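Local coordinates for aspartokinase 1, chloroplastic (Arabidopsis thaliana, PDB 2CDQ), which catalyses the ATP-dependent phosphorylation of L-aspartate, the first step towards lysine, threonine, methionine and isoleucine, and binds lysine and S-adenosylmethionine as allosteric effectors, at residues Cys29-Phe33 and Ser233-Ala237; Leu137-Asp141 and Asp181-Gly185; Thr213-Gly217 and Thr227-Ser233; Gln250-Asp254 and Ala288-His292. All coordinates share one frame. Numbering follows the deposited sequence.

All four contacts lie in the amino acid kinase domain around its central mixed sheet. Contacts 1 and 3 share S233 at the start of helix 232-244, their centres about 10 Å apart; contact 4, its centre about 10 Å from that of contact 1, lies on strand 248-253, the parallel neighbour of strand 29-33. Contact 2 is more peripheral, its centre about 11 Å from that of contact 3 and 24 Å from contact 4. Along the chain, contact 1 closes a long loop enclosing contacts 2 and 3, while contact 4 follows. Contacts 1, 3 and 4 converge near the lysine in the substrate pocket, D234 bonding to L291; contact 2 joins contact 3 through D141 and T227.

Contact 1 of 4, residues Cys29-Phe33 and Ser233-Ala237; sequences CVMKF and SDLTA
Strand 29-33 of the central sheet in the amino acid kinase fold is covered by the first turn of helix 232-244. The strand is extended, with phi/psi near -110/130 from V30 to K32, and the helical segment runs antiparallel to it at 174°, the axes 8.4 Å apart at closest approach. V30 and K32 direct CB toward the helix; M31 and F33 direct theirs away, F33 stacking on W252 of the adjacent strand. S233 comes first: its CB lies 3.7 Å from CE of K32, and its OG is hydrogen-bonded to S64, so a small hydroxyl residue suits this place beside the lysine bound in the substrate pocket. D234 (chi1 m) points sideways, yet its carboxylate turns back to the strand, where K32 NZ donates a 2.8 Å hydrogen bond to D234 OD1 within a salt bridge; OD2 accepts from N of L291. One turn after S233, A237 bonds N to S233 O (3.1 Å) and sets the register, its CA 6.0 Å from that of K32. Its CB touches K32 CB at 3.8 Å and V30 CG2 at 3.9 Å, suiting alanine's small methyl. K32 (chi1 t, chi2 m) packs with its aliphatic stem and pairs its ammonium. K32 probably binds ATP, so its pairing with D234, which offsets a buried charge, is consistent with holding the ammonium in place at the nucleotide site.

Contact 2 of 4, residues Leu137-Asp141 and Asp181-Gly185; sequences LRTRD and DFTNG
In the amino acid kinase domain, the first turn of helix 137-161 receives a loop, 181-185, that follows strand 177-178. The helical side has alpha angles, with D141 N bonded to L137 O at 3.1 Å; the loop has no regular structure, and the closest CA pair is R138 with F182, 5.6 Å apart. Aromatic packing dominates. F182 (chi1 m, chi2 -80°) lays one ring face on the backbone of R138, whose CA stands 3.6 Å from the ring centroid and 13° off its normal, a CH-pi contact; R138 CG is 3.4 Å from CZ of F182. A flat ring suits this place because it can lie against the helix surface. Apolar contact adds L137 CB to F182 CB at 3.9 Å, and L137 CD2 makes a van der Waals approach of 3.9 Å to OG1 of T183. The polar element is buried D141, whose OD2 accepts a hydrogen bond from the backbone N of T227, tying helix to strand 225-227; the same OD2 lies at the F182 ring edge, 3.7 Å from CD1.

Contact 3 of 4, residues Thr213-Gly217 and Thr227-Ser233; sequences TGFLG and TLGRGGS. With LYS (lysine), chain D.
At the substrate pocket of the amino acid kinase domain, a bend in strand 209-219 meets the glycine-rich loop that leads from strand 225-227 into helix 232-244. A lysine bound there is hydrogen-bonded to E148, a substrate-binding residue. L216 and T227 form an antiparallel non-hydrogen-bonded pair, CA to CA 4.5 Å, with L216 CD2 3.9 Å from T227 CG2. Just beyond, L228 N donates to F215 O at 2.9 Å, and T227 CA makes a CA-H...O contact of 3.0 Å to the same F215 O. The F215 ring (chi1 t, chi2 20°) is sandwiched: CB of T227 sits 3.9 Å from its centroid, 8° off the normal, in a CH-pi contact, while CG of the lysine covers the opposite face. A flat aromatic residue therefore forms a wall between strand and ligand. Glycines shape the loop. G229 (70/-158), G231 (96/-40) and G232 (43/-134) all have positive phi, and G232 N closes a turn onto G229 O at 3.1 Å. G214 has ordinary backbone angles, but a CB there would collide with OG of S233; as glycine it brings its CA to 3.3 Å from S233 OG, and its O accepts a 3.4 Å CA-H...O contact from S233 CA. Any CB on G232 would strike the ligand too, because bare G232 CA already lies 3.6 Å from CD of the lysine.

Contact 4 of 4, residues Gln250-Asp254 and Ala288-His292; sequences QVWKD and AQVLH
Strand 248-253 of the central sheet in the amino acid kinase fold is flanked by the irregular loop 288-292, which links helices 277-287 and 293-302. The CA atoms stay apart, V251 and V290 being nearest at 8.1 Å, so side chains bridge the gap. V251 and K253 direct CB toward the loop; W252 points away, stacks on F33 and gives a weak hydrogen bond from NE1 to Q250 OE1 (3.3 Å). V251 with chi1 t spreads both methyls into the interface: CG1 meets CG1 of V290 (chi1 m) at 3.9 Å, and CG2 meets CD2 of L291 (chi1 m, chi2 t) at 4.0 Å. Branched apolar residues suit this buried place. L291 itself adopts left-handed backbone angles (54/67), and its N donates to D234 OD2, the carboxylate that also pairs with K32. H292 lies buried at the N-cap of helix 293-302, its ND1 accepting from Q294 N, while its NE2 bonds to L352 O of the second subunit. K253 (m, t, p, t) suits its place because its long aliphatic stem packs, CD 4.0 Å from V290 CG1, while its ammonium reaches toward exposed Q289; A288's small methyl permits the approach, NZ ending 3.6 Å from CB of A288.

Contact 1 of 4, residues Cys29-Phe33 and Ser233-Ala237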
loop_
_atom_site.group_PDB
_atom_site.type_symbol
_atom_site.label_atom_id
_atom_site.label_comp_id
_atom_site.label_asym_id
_atom_site.label_seq_id
_atom_site.Cartn_x
_atom_site.Cartn_y
_atom_site.Cartn_z
ATOM N N CYS A 29 -4.071 35.867 -21.426
ATOM C CA CYS A 29 -3.951 34.429 -21.161
ATOM C C CYS A 29 -2.646 33.846 -21.701
ATOM O O CYS A 29 -1.953 34.469 -22.510
ATOM C CB CYS A 29 -5.129 33.670 -21.776
ATOM S SG CYS A 29 -5.233 33.888 -23.559
ATOM N N VAL A 30 -2.333 32.637 -21.243
ATOM C CA VAL A 30 -1.186 31.874 -21.731
ATOM C C VAL A 30 -1.658 30.614 -22.468
ATOM O O VAL A 30 -2.529 29.887 -21.985
ATOM C CB VAL A 30 -0.183 31.536 -20.589
ATOM C CG1 VAL A 30 -0.911 31.112 -19.320
ATOM C CG2 VAL A 30 0.802 30.473 -21.027
ATOM N N MET A 31 -1.097 30.387 -23.654
ATOM C CA MET A 31 -1.422 29.209 -24.456
ATOM C C MET A 31 -0.196 28.321 -24.589
ATOM O O MET A 31 0.872 28.772 -25.010
ATOM C CB MET A 31 -1.947 29.616 -25.831
ATOM C CG MET A 31 -3.169 30.519 -25.763
ATOM S SD MET A 31 -3.568 31.275 -27.341
ATOM C CE MET A 31 -4.838 30.174 -27.931
ATOM N N LYS A 32 -0.356 27.061 -24.198
ATOM C CA LYS A 32 0.732 26.100 -24.231
ATOM C C LYS A 32 0.501 25.113 -25.357
ATOM O O LYS A 32 -0.610 24.602 -25.529
ATOM C CB LYS A 32 0.841 25.365 -22.895
ATOM C CG LYS A 32 1.928 24.305 -22.842
ATOM C CD LYS A 32 1.416 22.948 -23.289
ATOM C CE LYS A 32 2.535 21.937 -23.345
ATOM N NZ LYS A 32 2.000 20.574 -23.105
ATOM N N PHE A 33 1.565 24.845 -26.110
ATOM C CA PHE A 33 1.522 23.903 -27.225
ATOM C C PHE A 33 2.607 22.838 -27.104
ATOM O O PHE A 33 3.779 23.148 -26.857
ATOM C CB PHE A 33 1.633 24.653 -28.557
ATOM C CG PHE A 33 0.456 25.535 -28.850
ATOM C CD1 PHE A 33 -0.656 25.030 -29.519
ATOM C CD2 PHE A 33 0.449 26.862 -28.443
ATOM C CE1 PHE A 33 -1.760 25.836 -29.787
ATOM C CE2 PHE A 33 -0.651 27.682 -28.701
ATOM C CZ PHE A 33 -1.760 27.166 -29.374
ATOM N N SER A 233 6.540 21.626 -19.968
ATOM C CA SER A 233 6.041 22.878 -20.521
ATOM C C SER A 233 4.713 23.309 -19.902
ATOM O O SER A 233 4.436 24.510 -19.813
ATOM C CB SER A 233 5.935 22.802 -22.042
ATOM O OG SER A 233 7.206 22.571 -22.619
ATOM N N ASP A 234 3.905 22.341 -19.465
ATOM C CA ASP A 234 2.650 22.648 -18.772
ATOM C C ASP A 234 2.935 23.532 -17.552
ATOM O O ASP A 234 2.277 24.561 -17.354
ATOM C CB ASP A 234 1.901 21.371 -18.347
ATOM C CG ASP A 234 1.387 20.538 -19.533
ATOM O OD1 ASP A 234 0.989 21.103 -20.580
ATOM O OD2 ASP A 234 1.361 19.297 -19.399
ATOM N N LEU A 235 3.932 23.137 -16.756
ATOM C CA LEU A 235 4.348 23.900 -15.578
ATOM C C LEU A 235 4.730 25.345 -15.919
ATOM O O LEU A 235 4.335 26.279 -15.214
ATOM C CB LEU A 235 5.509 23.203 -14.859
ATOM C CG LEU A 235 6.018 23.835 -13.555
ATOM C CD1 LEU A 235 4.899 24.000 -12.534
ATOM C CD2 LEU A 235 7.170 23.018 -12.968
ATOM N N THR A 236 5.489 25.512 -17.000
ATOM C CA THR A 236 5.867 26.831 -17.493
ATOM C C THR A 236 4.636 27.681 -17.743
ATOM O O THR A 236 4.605 28.854 -17.362
ATOM C CB THR A 236 6.690 26.723 -18.779
ATOM O OG1 THR A 236 7.881 25.995 -18.496
ATOM C CG2 THR A 236 7.080 28.088 -19.296
ATOM N N ALA A 237 3.622 27.080 -18.366
ATOM C CA ALA A 237 2.387 27.790 -18.677
ATOM C C ALA A 237 1.654 28.252 -17.415
ATOM O O ALA A 237 1.245 29.406 -17.330
ATOM C CB ALA A 237 1.482 26.939 -19.547
#

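Contact 2 of 4, residues Leu137-Asp141 and Asp181-Gly185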
loop_
_atom_site.group_PDB
_atom_site.type_symbol
_atom_site.label_atom_id
_atom_site.label_comp_id
_atom_site.label_asym_id
_atom_site.label_seq_id
_atom_site.Cartn_x
_atom_site.Cartn_y
_atom_site.Cartn_z
ATOM N N LEU A 137 24.119 14.832 -15.648
ATOM C CA LEU A 137 22.763 15.396 -15.643
ATOM C C LEU A 137 22.778 16.902 -15.917
ATOM O O LEU A 137 21.831 17.439 -16.483
ATOM C CB LEU A 137 22.021 15.089 -14.329
ATOM C CG LEU A 137 22.001 13.662 -13.744
ATOM C CD1 LEU A 137 21.108 13.616 -12.499
ATOM C CD2 LEU A 137 21.558 12.599 -14.763
ATOM N N ARG A 138 23.857 17.574 -15.524
ATOM C CA ARG A 138 24.051 18.982 -15.870
ATOM C C ARG A 138 24.129 19.169 -17.397
ATOM O O ARG A 138 23.507 20.087 -17.946
ATOM C CB ARG A 138 25.305 19.542 -15.184
ATOM C CG ARG A 138 25.545 21.029 -15.416
ATOM C CD ARG A 138 27.007 21.401 -15.218
ATOM N NE ARG A 138 27.214 22.852 -15.282
ATOM C CZ ARG A 138 27.365 23.649 -14.223
ATOM N NH1 ARG A 138 27.341 23.155 -12.985
ATOM N NH2 ARG A 138 27.547 24.952 -14.400
ATOM N N THR A 139 24.885 18.303 -18.072
ATOM C CA THR A 139 25.037 18.375 -19.525
ATOM C C THR A 139 23.724 17.998 -20.195
ATOM O O THR A 139 23.289 18.649 -21.150
ATOM C CB THR A 139 26.175 17.455 -20.040
ATOM O OG1 THR A 139 27.419 17.842 -19.439
ATOM C CG2 THR A 139 26.305 17.542 -21.558
ATOM N N ARG A 140 23.100 16.950 -19.665
ATOM C CA ARG A 140 21.832 16.434 -20.166
ATOM C C ARG A 140 20.789 17.549 -20.254
ATOM O O ARG A 140 20.070 17.652 -21.249
ATOM C CB ARG A 140 21.350 15.288 -19.268
ATOM C CG ARG A 140 20.257 14.415 -19.867
ATOM C CD ARG A 140 19.891 13.244 -18.945
ATOM N NE ARG A 140 20.892 12.177 -19.001
ATOM C CZ ARG A 140 20.752 11.048 -19.691
ATOM N NH1 ARG A 140 19.641 10.816 -20.382
ATOM N NH2 ARG A 140 21.724 10.143 -19.687
ATOM N N ASP A 141 20.734 18.395 -19.226
ATOM C CA ASP A 141 19.848 19.555 -19.234
ATOM C C ASP A 141 20.202 20.581 -20.307
ATOM O O ASP A 141 19.312 21.152 -20.942
ATOM C CB ASP A 141 19.828 20.231 -17.869
ATOM C CG ASP A 141 18.687 19.754 -17.004
ATOM O OD1 ASP A 141 18.207 18.622 -17.209
ATOM O OD2 ASP A 141 18.268 20.520 -16.117
ATOM N N ASP A 181 19.291 20.871 -8.959
ATOM C CA ASP A 181 19.200 19.448 -9.324
ATOM C C ASP A 181 18.615 19.344 -10.722
ATOM O O ASP A 181 17.525 19.848 -10.989
ATOM C CB ASP A 181 18.425 18.593 -8.305
ATOM C CG ASP A 181 17.458 19.399 -7.466
ATOM O OD1 ASP A 181 17.914 20.080 -6.523
ATOM O OD2 ASP A 181 16.241 19.330 -7.731
ATOM N N PHE A 182 19.349 18.676 -11.605
ATOM C CA PHE A 182 19.195 18.904 -13.036
ATOM C C PHE A 182 17.989 18.269 -13.754
ATOM O O PHE A 182 17.169 18.974 -14.351
ATOM C CB PHE A 182 20.528 18.694 -13.760
ATOM C CG PHE A 182 21.494 19.816 -13.534
ATOM C CD1 PHE A 182 21.384 21.001 -14.265
ATOM C CD2 PHE A 182 22.480 19.719 -12.560
ATOM C CE1 PHE A 182 22.259 22.062 -14.043
ATOM C CE2 PHE A 182 23.360 20.771 -12.335
ATOM C CZ PHE A 182 23.246 21.945 -13.075
ATOM N N THR A 183 17.873 16.950 -13.699
ATOM C CA THR A 183 16.744 16.292 -14.332
ATOM C C THR A 183 15.415 16.828 -13.763
ATOM O O THR A 183 14.384 16.794 -14.439
ATOM C CB THR A 183 16.877 14.760 -14.202
ATOM O OG1 THR A 183 18.074 14.338 -14.879
ATOM C CG2 THR A 183 15.669 14.032 -14.809
ATOM N N ASN A 184 15.466 17.376 -12.546
ATOM C CA ASN A 184 14.262 17.780 -11.809
ATOM C C ASN A 184 14.349 19.151 -11.117
ATOM O O ASN A 184 14.126 19.266 -9.912
ATOM C CB ASN A 184 13.885 16.681 -10.800
ATOM C CG ASN A 184 12.497 16.868 -10.219
ATOM O OD1 ASN A 184 11.513 17.012 -10.948
ATOM N ND2 ASN A 184 12.410 16.860 -8.896
ATOM N N GLY A 185 14.654 20.190 -11.886
ATOM C CA GLY A 185 14.727 21.552 -11.357
ATOM C C GLY A 185 13.433 22.093 -10.771
ATOM O O GLY A 185 12.413 22.183 -11.456
#

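Contact 3 of 4, residues Thr213-Gly217 and Thr227-Ser233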
loop_
_atom_site.group_PDB
_atom_site.type_symbol
_atom_site.label_atom_id
_atom_site.label_comp_id
_atom_site.label_asym_id
_atom_site.label_seq_id
_atom_site.Cartn_x
_atom_site.Cartn_y
_atom_site.Cartn_z
ATOM N N THR A 213 10.171 29.394 -24.127
ATOM C CA THR A 213 10.624 28.006 -24.013
ATOM C C THR A 213 9.971 27.362 -22.792
ATOM O O THR A 213 9.824 28.008 -21.753
ATOM C CB THR A 213 12.143 27.930 -23.829
ATOM O OG1 THR A 213 12.502 28.617 -22.629
ATOM C CG2 THR A 213 12.872 28.555 -25.009
ATOM N N GLY A 214 9.613 26.087 -22.905
ATOM C CA GLY A 214 8.703 25.488 -21.945
ATOM C C GLY A 214 9.322 24.653 -20.846
ATOM O O GLY A 214 8.828 24.613 -19.717
ATOM N N PHE A 215 10.407 23.974 -21.157
ATOM C CA PHE A 215 10.862 22.900 -20.286
ATOM C C PHE A 215 12.007 23.389 -19.380
ATOM O O PHE A 215 12.620 22.604 -18.661
ATOM C CB PHE A 215 11.255 21.721 -21.193
ATOM C CG PHE A 215 11.470 20.418 -20.490
ATOM C CD1 PHE A 215 10.947 20.171 -19.232
ATOM C CD2 PHE A 215 12.185 19.409 -21.129
ATOM C CE1 PHE A 215 11.163 18.946 -18.609
ATOM C CE2 PHE A 215 12.398 18.188 -20.522
ATOM C CZ PHE A 215 11.888 17.953 -19.261
ATOM N N LEU A 216 12.246 24.700 -19.380
ATOM C CA LEU A 216 13.536 25.238 -18.943
ATOM C C LEU A 216 13.529 26.231 -17.780
ATOM O O LEU A 216 12.555 26.959 -17.559
ATOM C CB LEU A 216 14.273 25.859 -20.135
ATOM C CG LEU A 216 14.372 25.040 -21.421
ATOM C CD1 LEU A 216 15.078 25.852 -22.490
ATOM C CD2 LEU A 216 15.084 23.715 -21.189
ATOM N N GLY A 217 14.647 26.248 -17.056
ATOM C CA GLY A 217 14.887 27.178 -15.955
ATOM C C GLY A 217 16.375 27.406 -15.731
ATOM O O GLY A 217 17.217 26.797 -16.403
ATOM N N THR A 227 16.145 21.876 -16.634
ATOM C CA THR A 227 14.815 21.413 -17.054
ATOM C C THR A 227 13.911 21.174 -15.850
ATOM O O THR A 227 14.376 20.752 -14.795
ATOM C CB THR A 227 14.855 20.138 -17.927
ATOM O OG1 THR A 227 15.484 19.073 -17.209
ATOM C CG2 THR A 227 15.599 20.393 -19.213
ATOM N N LEU A 228 12.618 21.429 -16.026
ATOM C CA LEU A 228 11.667 21.451 -14.909
ATOM C C LEU A 228 11.127 20.081 -14.473
ATOM O O LEU A 228 10.225 20.009 -13.636
ATOM C CB LEU A 228 10.511 22.417 -15.219
ATOM C CG LEU A 228 10.893 23.853 -15.608
ATOM C CD1 LEU A 228 9.678 24.647 -16.043
ATOM C CD2 LEU A 228 11.627 24.575 -14.487
ATOM N N GLY A 229 11.696 19.007 -15.022
ATOM C CA GLY A 229 11.271 17.641 -14.713
ATOM C C GLY A 229 9.906 17.347 -15.303
ATOM O O GLY A 229 9.479 18.010 -16.250
ATOM N N ARG A 230 9.217 16.351 -14.749
ATOM C CA ARG A 230 7.815 16.101 -15.089
ATOM C C ARG A 230 7.053 17.402 -14.885
ATOM O O ARG A 230 7.472 18.267 -14.103
ATOM C CB ARG A 230 7.227 15.012 -14.191
ATOM C CG ARG A 230 7.927 13.672 -14.280
ATOM C CD ARG A 230 7.693 12.841 -13.021
ATOM N NE ARG A 230 8.492 11.609 -12.969
ATOM C CZ ARG A 230 8.747 10.803 -14.002
ATOM N NH1 ARG A 230 8.258 11.063 -15.209
ATOM N NH2 ARG A 230 9.488 9.716 -13.821
ATOM N N GLY A 231 5.938 17.558 -15.579
ATOM C CA GLY A 231 5.230 18.831 -15.523
ATOM C C GLY A 231 5.641 19.690 -16.698
ATOM O O GLY A 231 4.809 20.370 -17.290
ATOM N N GLY A 232 6.932 19.652 -17.021
ATOM C CA GLY A 232 7.459 20.181 -18.274
ATOM C C GLY A 232 6.902 21.521 -18.693
ATOM O O GLY A 232 6.792 22.442 -17.879
ATOM N N SER A 233 6.540 21.626 -19.968
ATOM C CA SER A 233 6.041 22.878 -20.521
ATOM C C SER A 233 4.713 23.309 -19.902
ATOM O O SER A 233 4.436 24.510 -19.813
ATOM C CB SER A 233 5.935 22.802 -22.042
ATOM O OG SER A 233 7.206 22.571 -22.619
HETATM N N LYS D . 9.669 19.755 -24.975
HETATM C CA LYS D . 9.329 18.304 -24.896
HETATM C C LYS D . 8.132 17.944 -25.798
HETATM O O LYS D . 8.171 18.195 -27.005
HETATM C CB LYS D . 9.098 17.889 -23.437
HETATM C CG LYS D . 8.228 18.854 -22.630
HETATM C CD LYS D . 7.821 18.252 -21.298
HETATM C CE LYS D . 6.803 17.130 -21.472
HETATM N NZ LYS D . 6.427 16.534 -20.162
HETATM O OXT LYS D . 7.103 17.403 -25.379
#

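Contact 4 of 4, residues Gln250-Asp254 and Ala288-His292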
loop_
_atom_site.group_PDB
_atom_site.type_symbol
_atom_site.label_atom_id
_atom_site.label_comp_id
_atom_site.label_asym_id
_atom_site.label_seq_id
_atom_site.Cartn_x
_atom_site.Cartn_y
_atom_site.Cartn_z
ATOM N N GLN A 250 -4.407 27.896 -20.732
ATOM C CA GLN A 250 -4.909 26.999 -21.768
ATOM C C GLN A 250 -3.854 25.990 -22.179
ATOM O O GLN A 250 -2.716 26.356 -22.455
ATOM C CB GLN A 250 -5.342 27.795 -22.998
ATOM C CG GLN A 250 -6.628 28.594 -22.827
ATOM C CD GLN A 250 -7.044 29.333 -24.095
ATOM O OE1 GLN A 250 -6.440 29.167 -25.165
ATOM N NE2 GLN A 250 -8.085 30.157 -23.977
ATOM N N VAL A 251 -4.235 24.720 -22.220
ATOM C CA VAL A 251 -3.351 23.657 -22.701
ATOM C C VAL A 251 -3.965 23.063 -23.965
ATOM O O VAL A 251 -5.104 22.593 -23.950
ATOM C CB VAL A 251 -3.114 22.576 -21.610
ATOM C CG1 VAL A 251 -2.539 21.297 -22.198
ATOM C CG2 VAL A 251 -2.197 23.113 -20.521
ATOM N N TRP A 252 -3.212 23.100 -25.059
ATOM C CA TRP A 252 -3.730 22.659 -26.355
ATOM C C TRP A 252 -3.411 21.200 -26.715
ATOM O O TRP A 252 -2.302 20.708 -26.485
ATOM C CB TRP A 252 -3.287 23.624 -27.456
ATOM C CG TRP A 252 -3.977 24.962 -27.354
ATOM C CD1 TRP A 252 -3.593 26.030 -26.590
ATOM C CD2 TRP A 252 -5.178 25.362 -28.024
ATOM N NE1 TRP A 252 -4.480 27.068 -26.746
ATOM C CE2 TRP A 252 -5.461 26.684 -27.620
ATOM C CE3 TRP A 252 -6.041 24.732 -28.926
ATOM C CZ2 TRP A 252 -6.574 27.385 -28.089
ATOM C CZ3 TRP A 252 -7.147 25.432 -29.391
ATOM C CH2 TRP A 252 -7.402 26.743 -28.972
ATOM N N LYS A 253 -4.419 20.523 -27.265
ATOM C CA LYS A 253 -4.325 19.132 -27.711
ATOM C C LYS A 253 -5.026 18.950 -29.064
ATOM O O LYS A 253 -5.602 19.900 -29.598
ATOM C CB LYS A 253 -4.945 18.191 -26.671
ATOM C CG LYS A 253 -4.096 17.955 -25.424
ATOM C CD LYS A 253 -4.471 16.649 -24.737
ATOM C CE LYS A 253 -3.825 15.448 -25.428
ATOM N NZ LYS A 253 -4.350 14.149 -24.911
ATOM N N ASP A 254 -4.984 17.732 -29.608
ATOM C CA ASP A 254 -5.611 17.429 -30.901
ATOM C C ASP A 254 -7.006 16.797 -30.803
ATOM O O ASP A 254 -7.618 16.462 -31.823
ATOM C CB ASP A 254 -4.689 16.545 -31.740
ATOM C CG ASP A 254 -3.459 17.287 -32.227
ATOM O OD1 ASP A 254 -3.552 18.509 -32.478
ATOM O OD2 ASP A 254 -2.397 16.645 -32.364
ATOM N N ALA A 288 -5.245 11.699 -20.428
ATOM C CA ALA A 288 -4.642 12.467 -21.511
ATOM C C ALA A 288 -3.124 12.305 -21.357
ATOM O O ALA A 288 -2.668 11.496 -20.542
ATOM C CB ALA A 288 -5.051 13.923 -21.414
ATOM N N GLN A 289 -2.330 13.048 -22.120
ATOM C CA GLN A 289 -0.886 13.020 -21.895
ATOM C C GLN A 289 -0.398 14.401 -21.489
ATOM O O GLN A 289 0.616 14.894 -21.992
ATOM C CB GLN A 289 -0.138 12.494 -23.124
ATOM C CG GLN A 289 0.032 10.973 -23.167
ATOM C CD GLN A 289 -1.266 10.220 -23.440
ATOM O OE1 GLN A 289 -1.506 9.157 -22.869
ATOM N NE2 GLN A 289 -2.108 10.767 -24.312
ATOM N N VAL A 290 -1.132 15.017 -20.567
ATOM C CA VAL A 290 -0.880 16.401 -20.160
ATOM C C VAL A 290 -1.064 16.628 -18.657
ATOM O O VAL A 290 -1.642 15.797 -17.952
ATOM C CB VAL A 290 -1.788 17.411 -20.930
ATOM C CG1 VAL A 290 -1.359 17.539 -22.389
ATOM C CG2 VAL A 290 -3.267 17.033 -20.810
ATOM N N LEU A 291 -0.557 17.764 -18.187
ATOM C CA LEU A 291 -0.810 18.252 -16.838
ATOM C C LEU A 291 -0.474 17.242 -15.740
ATOM O O LEU A 291 -1.358 16.737 -15.038
ATOM C CB LEU A 291 -2.253 18.758 -16.714
ATOM C CG LEU A 291 -2.618 19.952 -17.596
ATOM C CD1 LEU A 291 -4.110 20.009 -17.823
ATOM C CD2 LEU A 291 -2.113 21.254 -16.985
ATOM N N HIS A 292 0.818 16.947 -15.611
ATOM C CA HIS A 292 1.325 16.205 -14.469
ATOM C C HIS A 292 0.882 16.964 -13.216
ATOM O O HIS A 292 0.840 18.195 -13.231
ATOM C CB HIS A 292 2.847 16.104 -14.544
ATOM C CG HIS A 292 3.467 15.393 -13.382
ATOM N ND1 HIS A 292 3.681 16.002 -12.164
ATOM C CD2 HIS A 292 3.920 14.125 -13.252
ATOM C CE1 HIS A 292 4.238 15.140 -11.333
ATOM N NE2 HIS A 292 4.396 13.993 -11.968
#